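Side-chain contacts in cytochrome C-type biogenesis protein ccmF (Thermus thermophilus, PDB 6ZMQ), which probably acts as a membrane-embedded heme lyase in cytochrome c maturation and holds a heme b among its transmembrane helices: residues Thr272-Leu275 with His276-Phe279; Tyr216-Trp219 with Val220-Arg224; Ala263-Ile266 with Pro267-Leu270. All coordinates share one frame; numbering follows the deposited sequence.

Contact 1: Thr272-Leu275 with His276-Phe279; sequences TAFL and HTAF. With HEM (protoporphyrin IX containing Fe), chain B.
The imidazole of His276 leans back along its own helix toward the carbonyl of Thr272, one turn earlier, while its far nitrogen reaches the heme. With CG anti to the carbonyl carbon, chi1 -73° lays the ring back along the helix, and its rotation about CB-CG (chi2 50°) puts ND1 on the Thr272 side, with NE2 toward the heme iron. Thr272 O is gripped twice: by the amide of His276, with N to O 3.2 Å in a nearly straight bond, and weakly by the ring, with His276 ND1 to Thr272 O 3.3 Å at a bent 125°. The second bond, though weak, would help fix the rotation of the imidazole. His276 NE2 binds the heme iron (HEM FE) at 2.3 Å; this is axial ligation of a heme b, although the detailed fit of ring to porphyrin is doubtful. Flanking residues touch the propionate arms. Leu275 brings CD2 to within 3.6 Å of HEM CBD, on the propionate of ring D, and Phe279 lays one face of its ring against the other arm, with CZ 3.8 Å from HEM CAA, offset toward the rim. Phe274 turns its ring away from the porphyrin, and its CE1 approaches the methyl CB of Ala278 obliquely at 4.2 Å. Regular alpha-helical bonds, Thr277 N to Ala273 O and Phe279 N to Leu275 O among them, keep these side chains in step. The second axial ligand, His510, comes from helix 501-525, where Phe279 also rests on Arg502. Helix 266-284 is thus held on several flanks: Phe274 packs on Phe294 and Val295 of helix 288-307, and Thr272 and Ala273 meet Phe373 and Ala370 of helix 362-384.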
loop_
_atom_site.group_PDB
_atom_site.type_symbol
_atom_site.label_atom_id
_atom_site.label_comp_id
_atom_site.label_asym_id
_atom_site.label_seq_id
_atom_site.Cartn_x
_atom_site.Cartn_y
_atom_site.Cartn_z
ATOM N N THR A 272 5.810 -5.626 7.124
ATOM C CA THR A 272 6.614 -4.860 8.089
ATOM C C THR A 272 7.247 -5.854 9.038
ATOM O O THR A 272 8.423 -5.762 9.300
ATOM C CB THR A 272 5.740 -4.011 8.983
ATOM O OG1 THR A 272 5.138 -3.231 7.975
ATOM C CG2 THR A 272 6.548 -3.077 9.843
ATOM N N ALA A 273 6.483 -6.813 9.508
ATOM C CA ALA A 273 7.060 -7.802 10.425
ATOM C C ALA A 273 8.154 -8.552 9.687
ATOM O O ALA A 273 9.227 -8.771 10.203
ATOM C CB ALA A 273 5.966 -8.724 10.837
ATOM N N PHE A 274 7.870 -8.862 8.448
ATOM C CA PHE A 274 8.839 -9.600 7.623
ATOM C C PHE A 274 10.090 -8.766 7.429
ATOM O O PHE A 274 11.128 -9.287 7.563
ATOM C CB PHE A 274 8.195 -9.954 6.298
ATOM C CG PHE A 274 9.163 -10.417 5.267
ATOM C CD1 PHE A 274 9.990 -11.459 5.527
ATOM C CD2 PHE A 274 9.245 -9.787 4.059
ATOM C CE1 PHE A 274 10.872 -11.874 4.563
ATOM C CE2 PHE A 274 10.129 -10.200 3.097
ATOM C CZ PHE A 274 10.942 -11.249 3.349
ATOM N N LEU A 275 9.962 -7.471 7.225
ATOM C CA LEU A 275 11.137 -6.610 7.012
ATOM C C LEU A 275 12.076 -6.699 8.221
ATOM O O LEU A 275 13.262 -6.863 8.049
ATOM C CB LEU A 275 10.565 -5.212 6.829
ATOM C CG LEU A 275 11.465 -4.221 6.138
ATOM C CD1 LEU A 275 10.703 -2.987 5.788
ATOM C CD2 LEU A 275 12.580 -3.853 7.057
ATOM N N HIS A 276 11.516 -6.576 9.409
ATOM C CA HIS A 276 12.291 -6.683 10.655
ATOM C C HIS A 276 12.884 -8.088 10.811
ATOM O O HIS A 276 13.998 -8.148 11.224
ATOM C CB HIS A 276 11.439 -6.211 11.838
ATOM C CG HIS A 276 11.228 -4.739 11.899
ATOM N ND1 HIS A 276 10.811 -4.020 10.842
ATOM C CD2 HIS A 276 11.363 -3.864 12.892
ATOM C CE1 HIS A 276 10.724 -2.771 11.178
ATOM N NE2 HIS A 276 11.066 -2.641 12.409
ATOM N N THR A 277 12.171 -9.179 10.531
ATOM C CA THR A 277 12.761 -10.511 10.697
ATOM C C THR A 277 13.853 -10.716 9.646
ATOM O O THR A 277 14.817 -11.382 9.944
ATOM C CB THR A 277 11.671 -11.517 11.047
ATOM O OG1 THR A 277 10.912 -11.752 9.882
ATOM C CG2 THR A 277 10.719 -10.940 12.047
ATOM N N ALA A 278 13.666 -10.192 8.436
ATOM C CA ALA A 278 14.679 -10.354 7.388
ATOM C C ALA A 278 15.900 -9.611 7.842
ATOM O O ALA A 278 16.927 -10.165 7.775
ATOM C CB ALA A 278 14.192 -9.810 6.089
ATOM N N PHE A 279 15.742 -8.432 8.395
ATOM C CA PHE A 279 16.916 -7.725 8.905
ATOM C C PHE A 279 17.620 -8.545 9.985
ATOM O O PHE A 279 18.819 -8.605 9.965
ATOM C CB PHE A 279 16.437 -6.432 9.535
ATOM C CG PHE A 279 17.517 -5.798 10.344
ATOM C CD1 PHE A 279 18.610 -5.241 9.734
ATOM C CD2 PHE A 279 17.490 -5.852 11.712
ATOM C CE1 PHE A 279 19.632 -4.700 10.479
ATOM C CE2 PHE A 279 18.516 -5.313 12.452
ATOM C CZ PHE A 279 19.582 -4.727 11.838
HETATM C CHA HEM B . 14.774 -0.728 10.471
HETATM C CHB HEM B . 13.373 -1.830 15.035
HETATM C CHC HEM B . 8.719 -0.803 13.838
HETATM C CHD HEM B . 10.284 0.720 9.477
HETATM C C1A HEM B . 14.747 -1.112 11.802
HETATM C C2A HEM B . 15.901 -1.556 12.504
HETATM C C3A HEM B . 15.517 -1.867 13.775
HETATM C C4A HEM B . 14.135 -1.630 13.889
HETATM C CMA HEM B . 16.399 -2.379 14.878
HETATM C CAA HEM B . 17.315 -1.666 11.955
HETATM C CBA HEM B . 18.020 -0.297 11.914
HETATM C CGA HEM B . 18.202 0.271 13.299
HETATM O O1A HEM B . 17.662 1.360 13.600
HETATM O O2A HEM B . 18.892 -0.348 14.141
HETATM C C1B HEM B . 11.974 -1.656 15.056
HETATM C C2B HEM B . 11.161 -2.053 16.144
HETATM C C3B HEM B . 9.866 -1.777 15.828
HETATM C C4B HEM B . 9.884 -1.211 14.480
HETATM C CMB HEM B . 11.630 -2.659 17.429
HETATM C CAB HEM B . 8.664 -2.012 16.636
HETATM C CBB HEM B . 7.937 -3.270 16.309
HETATM C C1C HEM B . 8.762 -0.228 12.587
HETATM C C2C HEM B . 7.707 0.453 11.979
HETATM C C3C HEM B . 8.175 0.872 10.757
HETATM C C4C HEM B . 9.520 0.460 10.609
HETATM C CMC HEM B . 6.317 0.694 12.509
HETATM C CAC HEM B . 7.400 1.612 9.777
HETATM C CBC HEM B . 7.541 3.084 9.690
HETATM C C1D HEM B . 11.643 0.406 9.326
HETATM C C2D HEM B . 12.418 0.574 8.091
HETATM C C3D HEM B . 13.682 0.172 8.355
HETATM C C4D HEM B . 13.669 -0.237 9.779
HETATM C CMD HEM B . 11.901 1.093 6.778
HETATM C CAD HEM B . 14.862 0.151 7.396
HETATM C CBD HEM B . 15.127 -1.297 6.965
HETATM C CGD HEM B . 16.189 -1.453 5.901
HETATM O O1D HEM B . 17.332 -1.880 6.185
HETATM O O2D HEM B . 15.921 -1.176 4.719
HETATM N NA HEM B . 13.679 -1.187 12.675
HETATM N NB HEM B . 11.167 -1.178 14.086
HETATM N NC HEM B . 9.857 -0.186 11.767
HETATM N ND HEM B . 12.437 -0.064 10.267
HETATM FE FE HEM B . 11.829 -0.505 12.227
#

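Contact 2: Tyr216-Trp219 with Val220-Arg224; sequences YQTW and VEETR. With HEM (protoporphyrin IX containing Fe), chain B.
A type I beta turn from Gln217 to Val220 lies in the loop joining helix 185-213 to helix 224-247, with Trp219 and Val220 meeting at its end. The Trp219 CG sits between the backbone N and the carbonyl carbon (chi1 71°), which folds the indole over the chain that follows. As a result one face of its six-membered ring covers Val220, whose CB lies 3.9 Å from the ring centroid and close to the ring normal, a CH-pi contact between sequence neighbours. Thr223 CG2 comes obliquely toward the indole, 4.4 Å from Trp219 CE3. On the polar flank Gln217, bent at chi2, offers NE2 to Glu221 OE1 in a weak hydrogen bond of 3.5 Å, amide and carboxylate planes standing 77° apart; this amide nitrogen has another partner as well. Glu222 passes Thr218 obliquely, its OE2 3.5 Å from Thr218 OG1, but its carboxylate has its main partner in Arg137, with which it forms a salt bridge. Arg224 begins the next helix and turns away from this cluster toward the heme. The edge of its guanidinium faces the ring D propionate: Arg224 NH2 bonds HEM O2D at 2.8 Å with an angle of 161°, and NH1 reaches HEM O1D at a modelled 2.5 Å, a length too short to trust exactly. Arg502, close by, belongs to the same heme site. The stretch thus changes character along its length: an aromatic face and a valine pack the turn, a weak amide-carboxylate bond and a salt bridge to Arg137 border it, and a two-pronged guanidinium-carboxylate pairing at its end probably offsets the negative charge of a propionate.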
loop_
_atom_site.group_PDB
_atom_site.type_symbol
_atom_site.label_atom_id
_atom_site.label_comp_id
_atom_site.label_asym_id
_atom_site.label_seq_id
_atom_site.Cartn_x
_atom_site.Cartn_y
_atom_site.Cartn_z
ATOM N N TYR A 216 18.934 -22.230 3.888
ATOM C CA TYR A 216 17.834 -21.568 4.582
ATOM C C TYR A 216 18.142 -20.162 5.067
ATOM O O TYR A 216 17.224 -19.479 5.535
ATOM C CB TYR A 216 17.402 -22.382 5.810
ATOM C CG TYR A 216 17.047 -23.813 5.528
ATOM C CD1 TYR A 216 15.846 -24.140 4.910
ATOM C CD2 TYR A 216 17.904 -24.845 5.905
ATOM C CE1 TYR A 216 15.521 -25.455 4.648
ATOM C CE2 TYR A 216 17.587 -26.162 5.653
ATOM C CZ TYR A 216 16.396 -26.460 5.028
ATOM O OH TYR A 216 16.078 -27.772 4.782
ATOM N N GLN A 217 19.392 -19.722 5.011
ATOM C CA GLN A 217 19.733 -18.403 5.514
ATOM C C GLN A 217 20.124 -17.430 4.412
ATOM O O GLN A 217 19.759 -16.251 4.488
ATOM C CB GLN A 217 20.854 -18.523 6.565
ATOM C CG GLN A 217 21.904 -17.418 6.619
ATOM C CD GLN A 217 21.349 -16.147 7.228
ATOM O OE1 GLN A 217 20.372 -16.189 7.966
ATOM N NE2 GLN A 217 21.952 -15.009 6.899
ATOM N N THR A 218 20.761 -17.924 3.345
ATOM C CA THR A 218 21.341 -17.081 2.305
ATOM C C THR A 218 20.304 -16.348 1.464
ATOM O O THR A 218 20.646 -15.353 0.818
ATOM C CB THR A 218 22.230 -17.924 1.381
ATOM O OG1 THR A 218 22.866 -17.071 0.421
ATOM C CG2 THR A 218 21.409 -18.988 0.652
ATOM N N TRP A 219 19.051 -16.810 1.470
ATOM C CA TRP A 219 18.022 -16.314 0.560
ATOM C C TRP A 219 17.577 -14.879 0.829
ATOM O O TRP A 219 17.152 -14.212 -0.118
ATOM C CB TRP A 219 16.797 -17.227 0.626
ATOM C CG TRP A 219 16.047 -17.094 1.915
ATOM C CD1 TRP A 219 16.384 -17.650 3.110
ATOM C CD2 TRP A 219 14.837 -16.351 2.143
ATOM N NE1 TRP A 219 15.468 -17.298 4.069
ATOM C CE2 TRP A 219 14.511 -16.499 3.500
ATOM C CE3 TRP A 219 14.005 -15.570 1.334
ATOM C CZ2 TRP A 219 13.379 -15.911 4.064
ATOM C CZ3 TRP A 219 12.884 -14.977 1.900
ATOM C CH2 TRP A 219 12.582 -15.158 3.250
ATOM N N VAL A 220 17.662 -14.372 2.063
ATOM C CA VAL A 220 16.996 -13.109 2.354
ATOM C C VAL A 220 17.957 -11.933 2.206
ATOM O O VAL A 220 17.506 -10.800 1.979
ATOM C CB VAL A 220 16.309 -13.102 3.742
ATOM C CG1 VAL A 220 17.283 -12.905 4.861
ATOM C CG2 VAL A 220 15.221 -12.036 3.799
ATOM N N GLU A 221 19.261 -12.176 2.260
ATOM C CA GLU A 221 20.234 -11.109 2.143
ATOM C C GLU A 221 20.618 -10.843 0.699
ATOM O O GLU A 221 21.119 -9.754 0.397
ATOM C CB GLU A 221 21.462 -11.451 2.998
ATOM C CG GLU A 221 21.667 -12.951 3.164
ATOM C CD GLU A 221 22.883 -13.295 3.991
ATOM O OE1 GLU A 221 23.434 -14.397 3.804
ATOM O OE2 GLU A 221 23.260 -12.475 4.859
ATOM N N GLU A 222 20.355 -11.798 -0.194
ATOM C CA GLU A 222 20.394 -11.547 -1.624
ATOM C C GLU A 222 19.121 -10.895 -2.150
ATOM O O GLU A 222 19.139 -10.365 -3.266
ATOM C CB GLU A 222 20.627 -12.851 -2.390
ATOM C CG GLU A 222 21.751 -13.731 -1.859
ATOM C CD GLU A 222 21.578 -15.191 -2.267
ATOM O OE1 GLU A 222 20.475 -15.744 -2.060
ATOM O OE2 GLU A 222 22.532 -15.779 -2.818
ATOM N N THR A 223 18.012 -10.921 -1.403
ATOM C CA THR A 223 16.741 -10.433 -1.938
ATOM C C THR A 223 16.270 -9.159 -1.240
ATOM O O THR A 223 15.187 -8.644 -1.563
ATOM C CB THR A 223 15.661 -11.520 -1.852
ATOM O OG1 THR A 223 14.581 -11.166 -2.713
ATOM C CG2 THR A 223 15.100 -11.669 -0.449
ATOM N N ARG A 224 17.135 -8.578 -0.398
ATOM C CA ARG A 224 16.769 -7.603 0.633
ATOM C C ARG A 224 16.190 -6.310 0.058
ATOM O O ARG A 224 15.276 -5.715 0.652
ATOM C CB ARG A 224 18.023 -7.359 1.491
ATOM C CG ARG A 224 18.074 -6.119 2.366
ATOM C CD ARG A 224 18.902 -4.959 1.771
ATOM N NE ARG A 224 19.244 -3.883 2.710
ATOM C CZ ARG A 224 18.397 -3.069 3.346
ATOM N NH1 ARG A 224 18.867 -2.235 4.261
ATOM N NH2 ARG A 224 17.090 -3.070 3.098
HETATM C CHA HEM B . 14.774 -0.728 10.471
HETATM C CHB HEM B . 13.373 -1.830 15.035
HETATM C CHC HEM B . 8.719 -0.803 13.838
HETATM C CHD HEM B . 10.284 0.720 9.477
HETATM C C1A HEM B . 14.747 -1.112 11.802
HETATM C C2A HEM B . 15.901 -1.556 12.504
HETATM C C3A HEM B . 15.517 -1.867 13.775
HETATM C C4A HEM B . 14.135 -1.630 13.889
HETATM C CMA HEM B . 16.399 -2.379 14.878
HETATM C CAA HEM B . 17.315 -1.666 11.955
HETATM C CBA HEM B . 18.020 -0.297 11.914
HETATM C CGA HEM B . 18.202 0.271 13.299
HETATM O O1A HEM B . 17.662 1.360 13.600
HETATM O O2A HEM B . 18.892 -0.348 14.141
HETATM C C1B HEM B . 11.974 -1.656 15.056
HETATM C C2B HEM B . 11.161 -2.053 16.144
HETATM C C3B HEM B . 9.866 -1.777 15.828
HETATM C C4B HEM B . 9.884 -1.211 14.480
HETATM C CMB HEM B . 11.630 -2.659 17.429
HETATM C CAB HEM B . 8.664 -2.012 16.636
HETATM C CBB HEM B . 7.937 -3.270 16.309
HETATM C C1C HEM B . 8.762 -0.228 12.587
HETATM C C2C HEM B . 7.707 0.453 11.979
HETATM C C3C HEM B . 8.175 0.872 10.757
HETATM C C4C HEM B . 9.520 0.460 10.609
HETATM C CMC HEM B . 6.317 0.694 12.509
HETATM C CAC HEM B . 7.400 1.612 9.777
HETATM C CBC HEM B . 7.541 3.084 9.690
HETATM C C1D HEM B . 11.643 0.406 9.326
HETATM C C2D HEM B . 12.418 0.574 8.091
HETATM C C3D HEM B . 13.682 0.172 8.355
HETATM C C4D HEM B . 13.669 -0.237 9.779
HETATM C CMD HEM B . 11.901 1.093 6.778
HETATM C CAD HEM B . 14.862 0.151 7.396
HETATM C CBD HEM B . 15.127 -1.297 6.965
HETATM C CGD HEM B . 16.189 -1.453 5.901
HETATM O O1D HEM B . 17.332 -1.880 6.185
HETATM O O2D HEM B . 15.921 -1.176 4.719
HETATM N NA HEM B . 13.679 -1.187 12.675
HETATM N NB HEM B . 11.167 -1.178 14.086
HETATM N NC HEM B . 9.857 -0.186 11.767
HETATM N ND HEM B . 12.437 -0.064 10.267
HETATM FE FE HEM B . 11.829 -0.505 12.227
#

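Contact 3: Ala263-Ile266 with Pro267-Leu270; sequences ASFI and PWLL. With LMT (dodecyl-beta-D-maltoside), chain D.
The Phe265 ring is the apolar centre, with Leu269 on one face and Trp268 at its rim, at the start of helix 266-284 in a predicted transmembrane segment. Leu269 CD1 stands 3.9 Å from the Phe265 centroid, 14° off the ring normal, a CH-pi contact offset toward the rim, while the other branch, Leu269 CD2, reaches Phe265 CZ at 3.8 Å. Both aromatic residues hold CG anti to the backbone N (Phe265 chi1 -175°), which sends both rings to the same side of the chain, where the side chains cross at a slant. The rings meet rim to rim, neither over the face of the other: Phe265 CE1 is 3.6 Å from Trp268 CE3, with the planes 17° apart. The indole also meets a detergent tail: LMT C11 lies over one face of Trp268, 3.6 Å from CH2, and phosphatidylethanolamine touches the same residue. Ile266 and Leu270 run side by side in the same direction, Ile266 CG2 to Leu270 CD1 3.9 Å, and Ile266 CB lies 3.7 Å from Pro267 CD. Around this core Trp255 and Trp376 add edge-to-face contacts to Phe265, Trp231 stacks on Trp268, Leu269 packs on Phe373 and Ala377 of helix 362-384, and Leu270 on Ala298 and Ala301 of helix 288-307. The polar margin is the backbone, with Leu269 N bonded to Phe265 O at 3.1 Å and a weaker bond from Leu270 N to Ile266 O at 3.3 Å. Because Pro267 lies in the first turn, its lack of an amide hydrogen costs the helix little. The contact depends on dispersion between hydrocarbon and aromatic surfaces; its polarity is confined to the backbone, as suits a helix start that touches a detergent tail and a lipid.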
loop_
_atom_site.group_PDB
_atom_site.type_symbol
_atom_site.label_atom_id
_atom_site.label_comp_id
_atom_site.label_asym_id
_atom_site.label_seq_id
_atom_site.Cartn_x
_atom_site.Cartn_y
_atom_site.Cartn_z
ATOM N N ALA A 263 -8.226 -4.635 4.242
ATOM C CA ALA A 263 -7.597 -5.705 3.472
ATOM C C ALA A 263 -6.320 -5.261 2.762
ATOM O O ALA A 263 -5.573 -6.111 2.277
ATOM C CB ALA A 263 -8.590 -6.257 2.453
ATOM N N SER A 264 -6.112 -3.961 2.575
ATOM C CA SER A 264 -4.802 -3.447 2.195
ATOM C C SER A 264 -3.973 -3.015 3.397
ATOM O O SER A 264 -2.876 -2.478 3.218
ATOM C CB SER A 264 -4.945 -2.289 1.203
ATOM O OG SER A 264 -5.987 -2.552 0.273
ATOM N N PHE A 265 -4.483 -3.224 4.608
ATOM C CA PHE A 265 -3.755 -3.004 5.851
ATOM C C PHE A 265 -3.091 -4.283 6.355
ATOM O O PHE A 265 -1.973 -4.213 6.873
ATOM C CB PHE A 265 -4.703 -2.440 6.912
ATOM C CG PHE A 265 -4.037 -2.063 8.216
ATOM C CD1 PHE A 265 -2.806 -1.409 8.235
ATOM C CD2 PHE A 265 -4.672 -2.327 9.424
ATOM C CE1 PHE A 265 -2.210 -1.046 9.440
ATOM C CE2 PHE A 265 -4.084 -1.972 10.634
ATOM C CZ PHE A 265 -2.850 -1.329 10.640
ATOM N N ILE A 266 -3.760 -5.435 6.227
ATOM C CA ILE A 266 -3.178 -6.770 6.453
ATOM C C ILE A 266 -1.843 -7.027 5.734
ATOM O O ILE A 266 -0.912 -7.466 6.429
ATOM C CB ILE A 266 -4.195 -7.902 6.148
ATOM C CG1 ILE A 266 -5.362 -7.940 7.148
ATOM C CG2 ILE A 266 -3.562 -9.301 6.129
ATOM C CD1 ILE A 266 -6.730 -7.718 6.551
ATOM N N PRO A 267 -1.649 -6.779 4.410
ATOM C CA PRO A 267 -0.314 -7.062 3.823
ATOM C C PRO A 267 0.786 -6.145 4.329
ATOM O O PRO A 267 1.885 -6.632 4.651
ATOM C CB PRO A 267 -0.535 -6.866 2.316
ATOM C CG PRO A 267 -1.976 -6.831 2.131
ATOM C CD PRO A 267 -2.510 -6.225 3.351
ATOM N N TRP A 268 0.487 -4.836 4.436
ATOM C CA TRP A 268 1.425 -3.832 4.936
ATOM C C TRP A 268 1.931 -4.157 6.336
ATOM O O TRP A 268 3.096 -3.875 6.658
ATOM C CB TRP A 268 0.764 -2.446 4.954
ATOM C CG TRP A 268 1.692 -1.396 5.522
ATOM C CD1 TRP A 268 2.655 -0.726 4.839
ATOM C CD2 TRP A 268 1.781 -0.943 6.889
ATOM N NE1 TRP A 268 3.327 0.117 5.681
ATOM C CE2 TRP A 268 2.816 0.002 6.944
ATOM C CE3 TRP A 268 1.106 -1.269 8.071
ATOM C CZ2 TRP A 268 3.179 0.649 8.121
ATOM C CZ3 TRP A 268 1.466 -0.619 9.241
ATOM C CH2 TRP A 268 2.492 0.327 9.255
ATOM N N LEU A 269 1.067 -4.723 7.182
ATOM C CA LEU A 269 1.483 -5.178 8.505
ATOM C C LEU A 269 2.516 -6.302 8.405
ATOM O O LEU A 269 3.598 -6.227 9.007
ATOM C CB LEU A 269 0.255 -5.626 9.304
ATOM C CG LEU A 269 -0.624 -4.518 9.902
ATOM C CD1 LEU A 269 -1.901 -5.096 10.523
ATOM C CD2 LEU A 269 0.140 -3.681 10.897
ATOM N N LEU A 270 2.221 -7.324 7.590
ATOM C CA LEU A 270 3.066 -8.517 7.547
ATOM C C LEU A 270 4.383 -8.221 6.846
ATOM O O LEU A 270 5.454 -8.627 7.321
ATOM C CB LEU A 270 2.311 -9.655 6.859
ATOM C CG LEU A 270 0.990 -10.030 7.535
ATOM C CD1 LEU A 270 0.018 -10.721 6.570
ATOM C CD2 LEU A 270 1.228 -10.860 8.790
HETATM C C1B LMT D . -16.304 8.024 11.517
HETATM C C2B LMT D . -17.273 7.650 12.684
HETATM C C3B LMT D . -18.567 8.527 12.762
HETATM C C4B LMT D . -18.611 9.723 11.771
HETATM C C5B LMT D . -18.227 9.144 10.399
HETATM C C6B LMT D . -18.416 10.202 9.320
HETATM O O1B LMT D . -15.513 6.909 11.172
HETATM O O2B LMT D . -17.600 6.328 12.526
HETATM O O3B LMT D . -18.812 8.919 14.048
HETATM O "O4'" LMT D . -19.876 10.265 11.712
HETATM O O5B LMT D . -16.909 8.571 10.345
HETATM O O6B LMT D . -19.731 10.582 9.266
HETATM C "C1'" LMT D . -11.569 5.452 11.940
HETATM C "C2'" LMT D . -12.670 5.140 13.004
HETATM C "C3'" LMT D . -14.094 5.389 12.410
HETATM C "C4'" LMT D . -14.219 6.778 11.746
HETATM C "C5'" LMT D . -13.134 6.723 10.639
HETATM C "C6'" LMT D . -13.162 7.830 9.621
HETATM O "O1'" LMT D . -10.353 5.639 12.555
HETATM O "O2'" LMT D . -12.593 3.823 13.369
HETATM O "O3'" LMT D . -15.048 5.230 13.368
HETATM O "O5'" LMT D . -11.851 6.681 11.246
HETATM O "O6'" LMT D . -12.742 8.948 10.288
HETATM C C1 LMT D . -9.469 4.527 12.585
HETATM C C2 LMT D . -8.082 5.106 12.492
HETATM C C3 LMT D . -7.000 4.444 13.297
HETATM C C4 LMT D . -6.402 3.306 12.502
HETATM C C5 LMT D . -5.296 2.671 13.292
HETATM C C6 LMT D . -4.145 2.184 12.460
HETATM C C7 LMT D . -3.648 3.264 11.539
HETATM C C8 LMT D . -2.162 3.203 11.465
HETATM C C9 LMT D . -1.649 3.224 10.063
HETATM C C10 LMT D . -0.155 3.105 10.111
HETATM C C11 LMT D . 0.409 3.231 8.736
HETATM C C12 LMT D . 1.738 3.902 8.756
#

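Contacts 1 and 3 are both buried and share helix 266-284, contact 3 at its opening turn and contact 1 in its middle, about 14 Å apart between centres. Contact 2 is only partly buried and lies in a loop, yet it touches contact 1 directly: Val220 packs on Ala278 and Trp219 on Phe274. Contacts 1 and 2 both reach the heme, contact 1 through an axial iron ligand and apolar neighbours, contact 2 through a charged pairing with a propionate. Contact 3 does without charged side chains and meets a detergent tail and lipid instead. Chemistry thus passes from apolar to metal-binding along the helix, and to ionic in the adjoining loop.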